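Local coordinates for protein BB_2cx5_001 (Thermus thermophilus, PDB 3RI0) that is a computationally designed epitope scaffold, built on an aminoacyl-tRNA editing domain fold, probably meant to present a grafted linear HIV epitope, at residues A[14-19]-A[144-149]; A[19-24]-A[136-141]; A[46-51]-A[125-130]; A[59-64]-A[109-114]; A[63-68]-A[117-122]. The protein carries 6 engineered substitutions. All blocks are in the same frame, centred on the assembly; numbering follows the deposited sequence.

Interaction 1 of 5, residues A[14-19]-A[144-149]; sequences ETRGFG and LALTGA
Two flat groups of the 14-19 segment, the ring of Phe-18 and the guanidinium of Arg-16, meet the last turn of helix 140-147. One face of the Phe-18 ring receives Leu-146 CD2, which stands 3.5 Å above the ring plane and is displaced toward the rim, a CH-pi contact whose closest pair is Phe-18 CD1 with Leu-146 CD2 at 3.6 Å. The two side chains run past each other in opposite senses, while the ring tip, Phe-18 CZ, touches Ala-145 CB at 3.9 Å. The guanidinium approaches obliquely, Arg-16 NH1 lying 2.9 Å from Leu-146 O and Arg-16 NH2 3.1 Å from Leu-146 O, and the N-H angles of about 125° and 122° make both bonds weak. At its edge, in plane, lies a water that accepts weakly from Arg-16 NH2 and donates to Ala-145 O. Carbonyls near a helix C-terminus thus meet a positive group, which would probably be favourable electrostatically, and bends at chi2 and chi3 fold the arginine chain on its way there. Helix 4-15 is followed by a Schellman motif with Gly-17 at positive phi, and the ensuing turn packs against helix 140-147, whose Leu-146 also touches Leu-21 and Val-105.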
# COMPACT_ATOMS: atom_id res chain seq x y z
N GLU A 14 1.02 -10.07 12.30
CA GLU A 14 1.02 -10.62 13.65
C GLU A 14 2.14 -10.03 14.51
O GLU A 14 1.93 -9.68 15.67
CB GLU A 14 1.13 -12.14 13.61
CG GLU A 14 -0.02 -12.80 12.83
CD GLU A 14 0.23 -14.27 12.53
OE1 GLU A 14 1.40 -14.66 12.37
OE2 GLU A 14 -0.76 -15.02 12.43
N THR A 15 3.33 -9.90 13.93
CA THR A 15 4.48 -9.36 14.66
C THR A 15 4.22 -7.92 15.10
O THR A 15 4.85 -7.42 16.04
CB THR A 15 5.75 -9.40 13.79
OG1 THR A 15 5.99 -10.74 13.37
CG2 THR A 15 6.94 -8.90 14.57
N ARG A 16 3.30 -7.25 14.42
CA ARG A 16 2.95 -5.87 14.75
C ARG A 16 1.84 -5.79 15.80
O ARG A 16 1.57 -4.72 16.34
CB ARG A 16 2.48 -5.13 13.49
CG ARG A 16 3.52 -4.98 12.39
CD ARG A 16 4.55 -3.96 12.80
NE ARG A 16 3.88 -2.83 13.43
CZ ARG A 16 3.77 -1.62 12.89
NH1 ARG A 16 4.30 -1.37 11.69
NH2 ARG A 16 3.12 -0.67 13.54
N GLY A 17 1.20 -6.93 16.08
CA GLY A 17 0.11 -6.95 17.04
C GLY A 17 -1.25 -6.89 16.35
O GLY A 17 -2.28 -6.82 17.02
N PHE A 18 -1.25 -6.91 15.02
CA PHE A 18 -2.49 -6.85 14.25
C PHE A 18 -2.78 -8.20 13.60
O PHE A 18 -3.12 -8.28 12.42
CB PHE A 18 -2.40 -5.78 13.17
CG PHE A 18 -2.38 -4.38 13.70
CD1 PHE A 18 -1.26 -3.89 14.38
CD2 PHE A 18 -3.49 -3.55 13.55
CE1 PHE A 18 -1.24 -2.60 14.89
CE2 PHE A 18 -3.48 -2.25 14.05
CZ PHE A 18 -2.35 -1.77 14.73
N GLY A 19 -2.64 -9.26 14.39
CA GLY A 19 -2.85 -10.60 13.89
C GLY A 19 -4.29 -10.94 13.56
O GLY A 19 -4.55 -11.97 12.96
N LEU A 144 -3.79 3.38 9.45
CA LEU A 144 -3.00 4.48 9.98
C LEU A 144 -2.17 4.07 11.19
O LEU A 144 -1.03 4.52 11.34
CB LEU A 144 -3.91 5.65 10.38
CG LEU A 144 -4.53 6.48 9.25
CD1 LEU A 144 -5.54 7.47 9.82
CD2 LEU A 144 -3.42 7.21 8.50
N ALA A 145 -2.74 3.22 12.05
CA ALA A 145 -2.03 2.77 13.24
C ALA A 145 -0.88 1.86 12.85
O ALA A 145 0.15 1.83 13.51
CB ALA A 145 -2.99 2.03 14.17
N LEU A 146 -1.06 1.11 11.77
CA LEU A 146 -0.06 0.18 11.26
C LEU A 146 1.11 0.88 10.61
O LEU A 146 2.27 0.57 10.85
CB LEU A 146 -0.68 -0.75 10.22
CG LEU A 146 -1.29 -2.08 10.62
CD1 LEU A 146 -2.02 -2.66 9.41
CD2 LEU A 146 -0.19 -3.02 11.10
N THR A 147 0.77 1.82 9.74
CA THR A 147 1.76 2.56 8.97
C THR A 147 2.28 3.82 9.65
O THR A 147 3.37 4.30 9.33
CB THR A 147 1.17 2.95 7.61
OG1 THR A 147 0.06 3.83 7.82
CG2 THR A 147 0.68 1.71 6.87
N GLY A 148 1.50 4.36 10.58
CA GLY A 148 1.91 5.60 11.24
C GLY A 148 1.92 6.68 10.18
O GLY A 148 2.67 7.66 10.25
N ALA A 149 1.08 6.50 9.17
CA ALA A 149 1.00 7.43 8.06
C ALA A 149 0.33 8.75 8.44
O ALA A 149 -0.51 8.83 9.34
CB ALA A 149 0.25 6.80 6.90
O HOH W 1 1.49 0.76 15.42

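Interaction 2 of 5, residues A[19-24]-A[136-141]; sequences GHLKVV and FRATPK
Leu-21 lies against Arg-137 O and Ala-138 CB of strand 134-138, and its side chain meets them atom by atom. Its CB and CG each lie 4.1 Å from Arg-137 O, and the chain then forks. Leu-21 CD2 comes closer to that carbonyl, 3.3 Å from Arg-137 O, and also lies near Ala-138 CB; Leu-21 CD1 rests against Ala-138 CB at 4.0 Å and more distantly against Phe-136 CE1. With CG anti to the carbonyl carbon (chi1 -59°), the fork begins beside the backbone N of Leu-21.

Further along, Lys-22 O meets Phe-136 CB at 3.4 Å, and Phe-136 CA makes a CA-H...O contact with the same oxygen. Val-23 CG2 adds a looser apolar touch on Phe-136 CB. Two waters join the backbones: one accepts from Lys-22 N and donates to Arg-137 O at 2.8 Å, the other donates to Lys-22 O at 2.7 Å and accepts from Arg-137 N. The polar backbone groups of Lys-22 and Arg-137 are therefore matched through solvent.

Strand 134-138 lies here between the antiparallel strands 23-25 and 125-128, the latter bonded to Phe-136 and Ala-138. Helix 4-15 packs on the Val-23 and Phe-136 side chains through residues such as Val-9 and Leu-13, and Leu-21 also touches Glu-142 of helix 140-147.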
# COMPACT_ATOMS: atom_id res chain seq x y z
N GLY A 19 -2.64 -9.26 14.39
CA GLY A 19 -2.85 -10.60 13.89
C GLY A 19 -4.29 -10.94 13.56
O GLY A 19 -4.55 -11.97 12.96
N HIS A 20 -5.24 -10.08 13.94
CA HIS A 20 -6.63 -10.37 13.63
C HIS A 20 -6.96 -10.03 12.18
O HIS A 20 -8.01 -10.42 11.68
CB HIS A 20 -7.57 -9.62 14.57
CG HIS A 20 -7.50 -8.13 14.44
ND1 HIS A 20 -6.40 -7.40 14.85
CD2 HIS A 20 -8.40 -7.24 13.98
CE1 HIS A 20 -6.64 -6.12 14.65
NE2 HIS A 20 -7.85 -5.99 14.13
N LEU A 21 -6.08 -9.29 11.51
CA LEU A 21 -6.29 -8.95 10.09
C LEU A 21 -5.74 -10.17 9.34
O LEU A 21 -4.64 -10.63 9.64
CB LEU A 21 -5.50 -7.70 9.70
CG LEU A 21 -5.85 -6.43 10.51
CD1 LEU A 21 -4.95 -5.26 10.09
CD2 LEU A 21 -7.32 -6.07 10.27
N LYS A 22 -6.52 -10.69 8.39
CA LYS A 22 -6.13 -11.88 7.64
C LYS A 22 -5.83 -11.65 6.17
O LYS A 22 -6.62 -11.02 5.46
CB LYS A 22 -7.24 -12.94 7.74
CG LYS A 22 -7.78 -13.17 9.15
CD LYS A 22 -6.68 -13.57 10.10
CE LYS A 22 -7.23 -13.94 11.47
NZ LYS A 22 -6.14 -14.34 12.41
N VAL A 23 -4.69 -12.17 5.72
CA VAL A 23 -4.31 -12.05 4.33
C VAL A 23 -5.12 -13.08 3.56
O VAL A 23 -5.18 -14.25 3.95
CB VAL A 23 -2.81 -12.31 4.11
CG1 VAL A 23 -2.51 -12.30 2.61
CG2 VAL A 23 -2.00 -11.24 4.79
N VAL A 24 -5.74 -12.63 2.48
CA VAL A 24 -6.59 -13.46 1.64
C VAL A 24 -6.00 -13.66 0.24
O VAL A 24 -5.42 -12.74 -0.33
CB VAL A 24 -8.00 -12.81 1.56
CG1 VAL A 24 -8.71 -13.22 0.31
CG2 VAL A 24 -8.80 -13.18 2.80
N PHE A 136 -5.73 -7.94 2.21
CA PHE A 136 -6.14 -8.09 3.59
C PHE A 136 -6.90 -6.82 3.85
O PHE A 136 -6.51 -5.74 3.39
CB PHE A 136 -4.93 -8.27 4.54
CG PHE A 136 -4.09 -7.03 4.76
CD1 PHE A 136 -4.46 -6.09 5.72
CD2 PHE A 136 -2.89 -6.85 4.08
CE1 PHE A 136 -3.63 -4.99 6.01
CE2 PHE A 136 -2.04 -5.75 4.36
CZ PHE A 136 -2.42 -4.83 5.32
N ARG A 137 -8.02 -6.92 4.56
CA ARG A 137 -8.80 -5.73 4.81
C ARG A 137 -8.50 -5.15 6.18
O ARG A 137 -8.03 -5.85 7.08
CB ARG A 137 -10.29 -6.01 4.70
CG ARG A 137 -10.86 -6.82 5.83
CD ARG A 137 -12.38 -6.78 5.81
NE ARG A 137 -12.96 -5.63 6.49
CZ ARG A 137 -12.75 -5.34 7.78
NH1 ARG A 137 -11.97 -6.12 8.52
NH2 ARG A 137 -13.33 -4.28 8.33
N ALA A 138 -8.79 -3.86 6.32
CA ALA A 138 -8.58 -3.17 7.57
C ALA A 138 -9.35 -1.87 7.48
O ALA A 138 -9.67 -1.43 6.37
CB ALA A 138 -7.09 -2.88 7.77
N THR A 139 -9.66 -1.27 8.61
CA THR A 139 -10.36 0.01 8.58
C THR A 139 -9.25 1.04 8.41
O THR A 139 -8.09 0.76 8.71
CB THR A 139 -11.12 0.29 9.90
OG1 THR A 139 -10.18 0.43 10.97
CG2 THR A 139 -12.08 -0.85 10.23
N PRO A 140 -9.59 2.23 7.90
CA PRO A 140 -8.59 3.27 7.71
C PRO A 140 -7.85 3.57 9.01
O PRO A 140 -6.65 3.84 9.00
CB PRO A 140 -9.43 4.46 7.25
CG PRO A 140 -10.46 3.80 6.40
CD PRO A 140 -10.87 2.62 7.27
N LYS A 141 -8.56 3.48 10.13
CA LYS A 141 -7.97 3.75 11.43
C LYS A 141 -6.83 2.78 11.70
O LYS A 141 -5.76 3.18 12.18
CB LYS A 141 -9.03 3.64 12.53
CG LYS A 141 -8.84 4.65 13.66
CD LYS A 141 -9.77 4.41 14.85
CE LYS A 141 -9.56 5.47 15.94
NZ LYS A 141 -10.18 5.14 17.26
O HOH W 2 -8.54 -8.51 7.89
O HOH W 3 -8.95 -9.78 5.17

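Interaction 3 of 5, residues A[46-51]-A[125-130]; sequences QIVKSL and VWAAGG
A parallel strand pair within the mixed sheet joins Gln-46, Ile-47 and Val-48 to Val-125, Trp-126 and Ala-127, and shows how such a pairing joins segments far apart in the sequence. Trp-126 is gripped at both its backbone polar atoms: its N donates to Gln-46 O at 3.0 Å, and its O accepts from Val-48 N at 2.8 Å with an N-H angle of 160°. The first donor stands well above the plane of the Gln-46 carbonyl; the second is tilted from that of Trp-126. Ile-47 CA adds a CA-H...O contact to Trp-126 O.

Side chains then segregate by face. On one, Ile-47 CD1 reaches Trp-126 CB at 4.0 Å, the two chains crossing at a slant. On the other, Val-48 CG2 lies 3.7 Å from Val-125 CB, placed there by CG2 being anti to the carbonyl carbon, and Val-48 CB faces Ala-127 CB. Val-125 CB also sits 3.2 Å from Gln-46 O.

Beyond Val-48 the strands splay, their axes 34° apart, and a water takes over: it donates to Val-48 O at 2.9 Å, accepts from Ala-128 N and bonds Ser-50 OG. Direct bonds thus satisfy the backbone where the strands run close, while a single shared water serves Val-48 O, Ala-128 N and Ser-50 OG where they diverge.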
# COMPACT_ATOMS: atom_id res chain seq x y z
N GLN A 46 -11.52 1.52 -2.83
CA GLN A 46 -11.18 0.94 -1.54
C GLN A 46 -9.85 0.21 -1.57
O GLN A 46 -9.29 -0.10 -0.53
CB GLN A 46 -12.28 -0.02 -1.08
CG GLN A 46 -13.55 0.69 -0.60
CD GLN A 46 -14.67 -0.29 -0.26
OE1 GLN A 46 -15.25 -0.92 -1.15
NE2 GLN A 46 -14.96 -0.43 1.03
N ILE A 47 -9.34 -0.07 -2.77
CA ILE A 47 -8.05 -0.74 -2.88
C ILE A 47 -6.94 0.25 -2.56
O ILE A 47 -6.96 1.39 -3.04
CB ILE A 47 -7.81 -1.31 -4.30
CG1 ILE A 47 -8.90 -2.33 -4.65
CG2 ILE A 47 -6.42 -1.95 -4.37
CD1 ILE A 47 -8.93 -3.54 -3.76
N VAL A 48 -5.98 -0.18 -1.76
CA VAL A 48 -4.87 0.66 -1.37
C VAL A 48 -3.61 0.30 -2.14
O VAL A 48 -3.13 -0.84 -2.07
CB VAL A 48 -4.55 0.50 0.13
CG1 VAL A 48 -3.51 1.54 0.54
CG2 VAL A 48 -5.84 0.64 0.95
N LYS A 49 -3.08 1.26 -2.88
CA LYS A 49 -1.83 1.07 -3.64
C LYS A 49 -0.68 1.63 -2.80
O LYS A 49 -0.72 2.79 -2.37
CB LYS A 49 -1.90 1.82 -4.97
CG LYS A 49 -2.98 1.30 -5.93
CD LYS A 49 -3.05 2.13 -7.20
CE LYS A 49 -3.29 3.61 -6.90
NZ LYS A 49 -3.45 4.41 -8.14
N SER A 50 0.33 0.81 -2.54
CA SER A 50 1.48 1.24 -1.75
C SER A 50 2.62 1.63 -2.68
O SER A 50 3.45 0.79 -3.06
CB SER A 50 1.92 0.11 -0.82
OG SER A 50 0.88 -0.25 0.08
N LEU A 51 2.65 2.91 -3.04
CA LEU A 51 3.65 3.46 -3.95
C LEU A 51 4.91 4.01 -3.27
O LEU A 51 4.84 4.91 -2.43
CB LEU A 51 3.00 4.55 -4.82
CG LEU A 51 1.68 4.17 -5.50
CD1 LEU A 51 1.10 5.36 -6.24
CD2 LEU A 51 1.93 3.03 -6.47
N VAL A 125 -10.89 -0.78 3.97
CA VAL A 125 -10.17 -0.79 2.70
C VAL A 125 -9.38 -2.10 2.57
O VAL A 125 -9.19 -2.82 3.55
CB VAL A 125 -9.19 0.41 2.60
CG1 VAL A 125 -9.96 1.72 2.46
CG2 VAL A 125 -8.32 0.47 3.84
N TRP A 126 -8.94 -2.40 1.35
CA TRP A 126 -8.17 -3.61 1.08
C TRP A 126 -6.78 -3.27 0.53
O TRP A 126 -6.65 -2.62 -0.51
CB TRP A 126 -8.91 -4.50 0.08
CG TRP A 126 -10.24 -4.99 0.57
CD1 TRP A 126 -11.43 -4.31 0.57
CD2 TRP A 126 -10.50 -6.26 1.18
NE1 TRP A 126 -12.41 -5.08 1.14
CE2 TRP A 126 -11.87 -6.28 1.53
CE3 TRP A 126 -9.71 -7.37 1.48
CZ2 TRP A 126 -12.47 -7.38 2.15
CZ3 TRP A 126 -10.30 -8.47 2.10
CH2 TRP A 126 -11.67 -8.47 2.43
N ALA A 127 -5.75 -3.73 1.24
CA ALA A 127 -4.37 -3.49 0.86
C ALA A 127 -3.76 -4.75 0.27
O ALA A 127 -4.25 -5.85 0.49
CB ALA A 127 -3.55 -3.06 2.08
N ALA A 128 -2.67 -4.57 -0.48
CA ALA A 128 -1.99 -5.69 -1.13
C ALA A 128 -1.31 -6.64 -0.14
O ALA A 128 -0.76 -6.22 0.88
CB ALA A 128 -0.98 -5.15 -2.13
N GLY A 129 -1.35 -7.94 -0.45
CA GLY A 129 -0.76 -8.93 0.43
C GLY A 129 0.55 -9.55 -0.03
O GLY A 129 0.84 -10.70 0.32
N GLY A 130 1.35 -8.82 -0.80
CA GLY A 130 2.62 -9.36 -1.25
C GLY A 130 2.67 -9.72 -2.73
O GLY A 130 3.75 -9.92 -3.30
O HOH W 4 -0.92 -2.17 -0.80

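Interaction 4 of 5, residues A[59-64]-A[109-114]; sequences AYLFLV and TPLPAY
Both backbone polar atoms of Tyr-114 bond to strand 59-65 along the same edge: Tyr-114 N donates to Leu-61 O at 2.9 Å, and Tyr-114 O accepts from Leu-63 N at 2.9 Å with a nearly straight N-H angle of 171°. Leu-61 in turn donates from its own N to Pro-112 O, so the bonds alternate along the edge of Leu-61 through Leu-63. All three donors lie nearly along the C=O axis of their acceptors.

The side chains take opposite faces. On one, Phe-62 and Tyr-114 lie side by side and point the same way; their planes differ by 19°, but the rings are slid apart and barely overlap, Phe-62 CE2 meeting Tyr-114 CD1 at 3.7 Å. Tyr-60 CD2 borders the Tyr-114 ring at its edge and also touches Pro-112 CB. On the other face Leu-61 CB rests on Ala-113 CB at 3.9 Å and on Leu-111 CB, while Leu-111 CD2 reaches Ala-59 CB at 3.6 Å.

Helix 72-79 packs on the aromatic face, with Ala-75 against Phe-62 and Leu-78 against Tyr-114. The contact is thus a parallel strand pair within the mixed sheet of the aminoacyl-tRNA editing domain, with a helix on its aromatic face.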
# COMPACT_ATOMS: atom_id res chain seq x y z
N ALA A 59 13.80 7.48 1.06
CA ALA A 59 12.63 6.96 0.35
C ALA A 59 11.33 7.19 1.15
O ALA A 59 11.36 7.21 2.38
CB ALA A 59 12.82 5.49 0.08
N TYR A 60 10.21 7.36 0.45
CA TYR A 60 8.93 7.57 1.13
C TYR A 60 7.84 6.64 0.60
O TYR A 60 7.93 6.13 -0.52
CB TYR A 60 8.46 9.02 0.99
CG TYR A 60 9.55 10.04 1.18
CD1 TYR A 60 10.45 10.31 0.15
CD2 TYR A 60 9.69 10.73 2.38
CE1 TYR A 60 11.46 11.24 0.31
CE2 TYR A 60 10.71 11.66 2.55
CZ TYR A 60 11.59 11.91 1.51
OH TYR A 60 12.60 12.84 1.66
N LEU A 61 6.79 6.47 1.41
CA LEU A 61 5.69 5.59 1.05
C LEU A 61 4.38 6.37 0.87
O LEU A 61 4.02 7.19 1.72
CB LEU A 61 5.51 4.53 2.13
CG LEU A 61 4.96 3.13 1.80
CD1 LEU A 61 3.91 2.78 2.82
CD2 LEU A 61 4.39 3.05 0.39
N PHE A 62 3.67 6.10 -0.22
CA PHE A 62 2.40 6.77 -0.46
C PHE A 62 1.28 5.76 -0.69
O PHE A 62 1.34 4.93 -1.59
CB PHE A 62 2.51 7.71 -1.66
CG PHE A 62 3.47 8.84 -1.45
CD1 PHE A 62 4.82 8.69 -1.77
CD2 PHE A 62 3.04 10.05 -0.91
CE1 PHE A 62 5.73 9.74 -1.56
CE2 PHE A 62 3.94 11.11 -0.70
CZ PHE A 62 5.29 10.95 -1.03
N LEU A 63 0.26 5.83 0.16
CA LEU A 63 -0.88 4.93 0.09
C LEU A 63 -1.99 5.68 -0.65
O LEU A 63 -2.57 6.64 -0.12
CB LEU A 63 -1.30 4.55 1.50
CG LEU A 63 -0.08 4.11 2.32
CD1 LEU A 63 -0.46 3.94 3.78
CD2 LEU A 63 0.48 2.81 1.76
N VAL A 64 -2.29 5.24 -1.87
CA VAL A 64 -3.27 5.90 -2.71
C VAL A 64 -4.52 5.09 -2.99
O VAL A 64 -4.45 3.87 -3.18
CB VAL A 64 -2.64 6.28 -4.08
CG1 VAL A 64 -3.68 6.90 -5.00
CG2 VAL A 64 -1.48 7.23 -3.86
N THR A 109 13.06 -1.84 5.10
CA THR A 109 13.38 -0.47 5.46
C THR A 109 12.08 0.27 5.78
O THR A 109 11.26 0.53 4.90
CB THR A 109 14.09 0.26 4.28
OG1 THR A 109 15.36 -0.36 4.02
CG2 THR A 109 14.31 1.72 4.60
N PRO A 110 11.86 0.61 7.07
CA PRO A 110 10.64 1.33 7.46
C PRO A 110 10.66 2.69 6.75
O PRO A 110 11.67 3.39 6.78
CB PRO A 110 10.78 1.45 8.97
CG PRO A 110 12.28 1.52 9.16
CD PRO A 110 12.76 0.43 8.21
N LEU A 111 9.55 3.05 6.12
CA LEU A 111 9.48 4.29 5.36
C LEU A 111 8.47 5.31 5.88
O LEU A 111 7.38 4.94 6.35
CB LEU A 111 9.13 3.98 3.89
CG LEU A 111 9.98 3.01 3.05
CD1 LEU A 111 9.24 2.69 1.74
CD2 LEU A 111 11.34 3.61 2.74
N PRO A 112 8.83 6.61 5.83
CA PRO A 112 7.90 7.65 6.29
C PRO A 112 6.69 7.46 5.36
O PRO A 112 6.90 7.18 4.17
CB PRO A 112 8.63 8.95 5.98
CG PRO A 112 10.10 8.54 6.03
CD PRO A 112 10.10 7.19 5.36
N ALA A 113 5.46 7.59 5.85
CA ALA A 113 4.32 7.37 4.98
C ALA A 113 3.23 8.44 4.95
O ALA A 113 3.08 9.23 5.88
CB ALA A 113 3.69 6.02 5.29
N TYR A 114 2.48 8.44 3.85
CA TYR A 114 1.37 9.37 3.65
C TYR A 114 0.14 8.62 3.16
O TYR A 114 0.25 7.65 2.41
CB TYR A 114 1.79 10.46 2.67
CG TYR A 114 3.00 11.20 3.17
CD1 TYR A 114 4.28 10.67 2.99
CD2 TYR A 114 2.87 12.39 3.87
CE1 TYR A 114 5.41 11.32 3.51
CE2 TYR A 114 3.98 13.04 4.39
CZ TYR A 114 5.25 12.50 4.21
OH TYR A 114 6.34 13.16 4.72

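Interaction 5 of 5, residues A[63-68]-A[117-122]; sequences LVSGKN and EDLLGY
Asn-68 and Asp-118 cross at about a right angle, amide and carboxylate planes 62° apart, and Asn-68 ND2 donates to Asp-118 OD2 at 3.0 Å. The donor meets OD2 on its anti side and 29° out of the carboxylate plane. The same amide nitrogen also binds Asp-116 OD2, so two acidic side chains share this asparagine.

Lys-67 crosses Asp-118 at about a right angle too. Lys-67 CE comes within 4.1 Å of Asp-118 OD2, but Lys-67 NZ stays 4.6 Å from Asp-118 OD2, a distance at which opposite charges may still attract. Its CG sits between the backbone N and the carbonyl carbon (chi1 79°), and the chain beyond is extended, ending tip to tip with Tyr-122, where Lys-67 NZ makes a weak bond to Tyr-122 OH at 3.3 Å.

Beside these polar groups, Leu-119 supplies the apolar part. Leu-119 CD2 lies 3.8 Å from Ser-65 CA, and Leu-119 CD1 the same distance from Leu-63 O. Ser-65 OG turns instead to Gly-45 O.

Strand 59-65 leaves the sheet through a type I beta turn, Ser-65 to Asn-68, and this turn is packed against the 3-10 segment 117-121 that follows strand 113-116. Turn and 3-10 segment thus meet at the C-terminal ends of the parallel strands 59-65 and 113-116 of the editing-domain sheet.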
# COMPACT_ATOMS: atom_id res chain seq x y z
N LEU A 63 0.26 5.83 0.16
CA LEU A 63 -0.88 4.93 0.09
C LEU A 63 -1.99 5.68 -0.65
O LEU A 63 -2.57 6.64 -0.12
CB LEU A 63 -1.30 4.55 1.50
CG LEU A 63 -0.08 4.11 2.32
CD1 LEU A 63 -0.46 3.94 3.78
CD2 LEU A 63 0.48 2.81 1.76
N VAL A 64 -2.29 5.24 -1.87
CA VAL A 64 -3.27 5.90 -2.71
C VAL A 64 -4.52 5.09 -2.99
O VAL A 64 -4.45 3.87 -3.18
CB VAL A 64 -2.64 6.28 -4.08
CG1 VAL A 64 -3.68 6.90 -5.00
CG2 VAL A 64 -1.48 7.23 -3.86
N SER A 65 -5.66 5.76 -3.03
CA SER A 65 -6.91 5.09 -3.33
C SER A 65 -6.77 4.45 -4.71
O SER A 65 -6.08 4.98 -5.58
CB SER A 65 -8.06 6.10 -3.34
OG SER A 65 -9.26 5.48 -3.80
N GLY A 66 -7.41 3.31 -4.90
CA GLY A 66 -7.34 2.66 -6.20
C GLY A 66 -7.99 3.48 -7.30
O GLY A 66 -7.71 3.27 -8.48
N LYS A 67 -8.83 4.44 -6.94
CA LYS A 67 -9.51 5.26 -7.94
C LYS A 67 -8.81 6.60 -8.19
O LYS A 67 -9.39 7.50 -8.82
CB LYS A 67 -10.94 5.56 -7.51
CG LYS A 67 -11.00 6.67 -6.48
CD LYS A 67 -12.38 6.88 -5.91
CE LYS A 67 -12.29 7.82 -4.72
NZ LYS A 67 -13.55 7.93 -3.96
N ASN A 68 -7.59 6.75 -7.68
CA ASN A 68 -6.85 8.00 -7.88
C ASN A 68 -5.43 7.72 -8.34
O ASN A 68 -4.90 6.64 -8.14
CB ASN A 68 -6.74 8.82 -6.59
CG ASN A 68 -8.09 9.17 -5.99
OD1 ASN A 68 -9.06 9.45 -6.70
ND2 ASN A 68 -8.16 9.18 -4.66
N GLU A 117 -6.21 11.05 1.57
CA GLU A 117 -7.39 11.33 2.39
C GLU A 117 -8.67 10.64 1.94
O GLU A 117 -9.56 10.39 2.75
CB GLU A 117 -7.62 12.84 2.52
CG GLU A 117 -7.53 13.66 1.22
CD GLU A 117 -7.83 15.14 1.45
OE1 GLU A 117 -7.29 15.74 2.41
OE2 GLU A 117 -8.63 15.71 0.68
N ASP A 118 -8.78 10.33 0.65
CA ASP A 118 -9.97 9.65 0.14
C ASP A 118 -10.15 8.26 0.73
O ASP A 118 -11.26 7.73 0.73
CB ASP A 118 -9.94 9.56 -1.39
CG ASP A 118 -10.20 10.91 -2.06
OD1 ASP A 118 -10.46 11.90 -1.34
OD2 ASP A 118 -10.13 10.97 -3.30
N LEU A 119 -9.08 7.66 1.24
CA LEU A 119 -9.18 6.33 1.83
C LEU A 119 -9.96 6.35 3.15
O LEU A 119 -10.61 5.37 3.50
CB LEU A 119 -7.78 5.74 2.06
CG LEU A 119 -7.04 5.26 0.81
CD1 LEU A 119 -5.62 4.84 1.16
CD2 LEU A 119 -7.80 4.09 0.18
N LEU A 120 -9.91 7.48 3.86
CA LEU A 120 -10.63 7.60 5.13
C LEU A 120 -12.13 7.62 4.83
O LEU A 120 -12.96 7.53 5.73
CB LEU A 120 -10.23 8.89 5.85
CG LEU A 120 -8.75 9.20 6.08
CD1 LEU A 120 -8.62 10.52 6.82
CD2 LEU A 120 -8.10 8.09 6.88
N GLY A 121 -12.46 7.73 3.55
CA GLY A 121 -13.85 7.78 3.12
C GLY A 121 -14.63 6.48 3.19
O GLY A 121 -15.82 6.47 2.89
N TYR A 122 -13.99 5.38 3.58
CA TYR A 122 -14.71 4.11 3.66
C TYR A 122 -14.66 3.48 5.03
O TYR A 122 -13.83 3.84 5.87
CB TYR A 122 -14.15 3.12 2.64
CG TYR A 122 -14.06 3.63 1.22
CD1 TYR A 122 -12.92 4.27 0.76
CD2 TYR A 122 -15.12 3.44 0.33
CE1 TYR A 122 -12.82 4.71 -0.56
CE2 TYR A 122 -15.03 3.87 -0.99
CZ TYR A 122 -13.87 4.50 -1.42
OH TYR A 122 -13.75 4.88 -2.74

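From the N terminus, the turn after helix 4-15 is closed onto the end of helix 140-147 by interaction 1, the outermost loop, within which all the others lie. Interaction 2, sharing Gly-19 with it, brings strand 23-25 to strand 134-138 and encloses interaction 3, which pairs strands 47-54 and 125-128. Interactions 4 and 5 nest inside interaction 3 in turn. Both start from strand 59-65, share Leu-63 and Val-64, and are staggered, the 63-68 with 117-122 contact being shifted along the chain from the 59-64 with 109-114 pairing. Interactions 2 to 5 all reach the mixed sheet, and interaction 1 joins the turn after helix 4-15 to the last turn of helix 140-147.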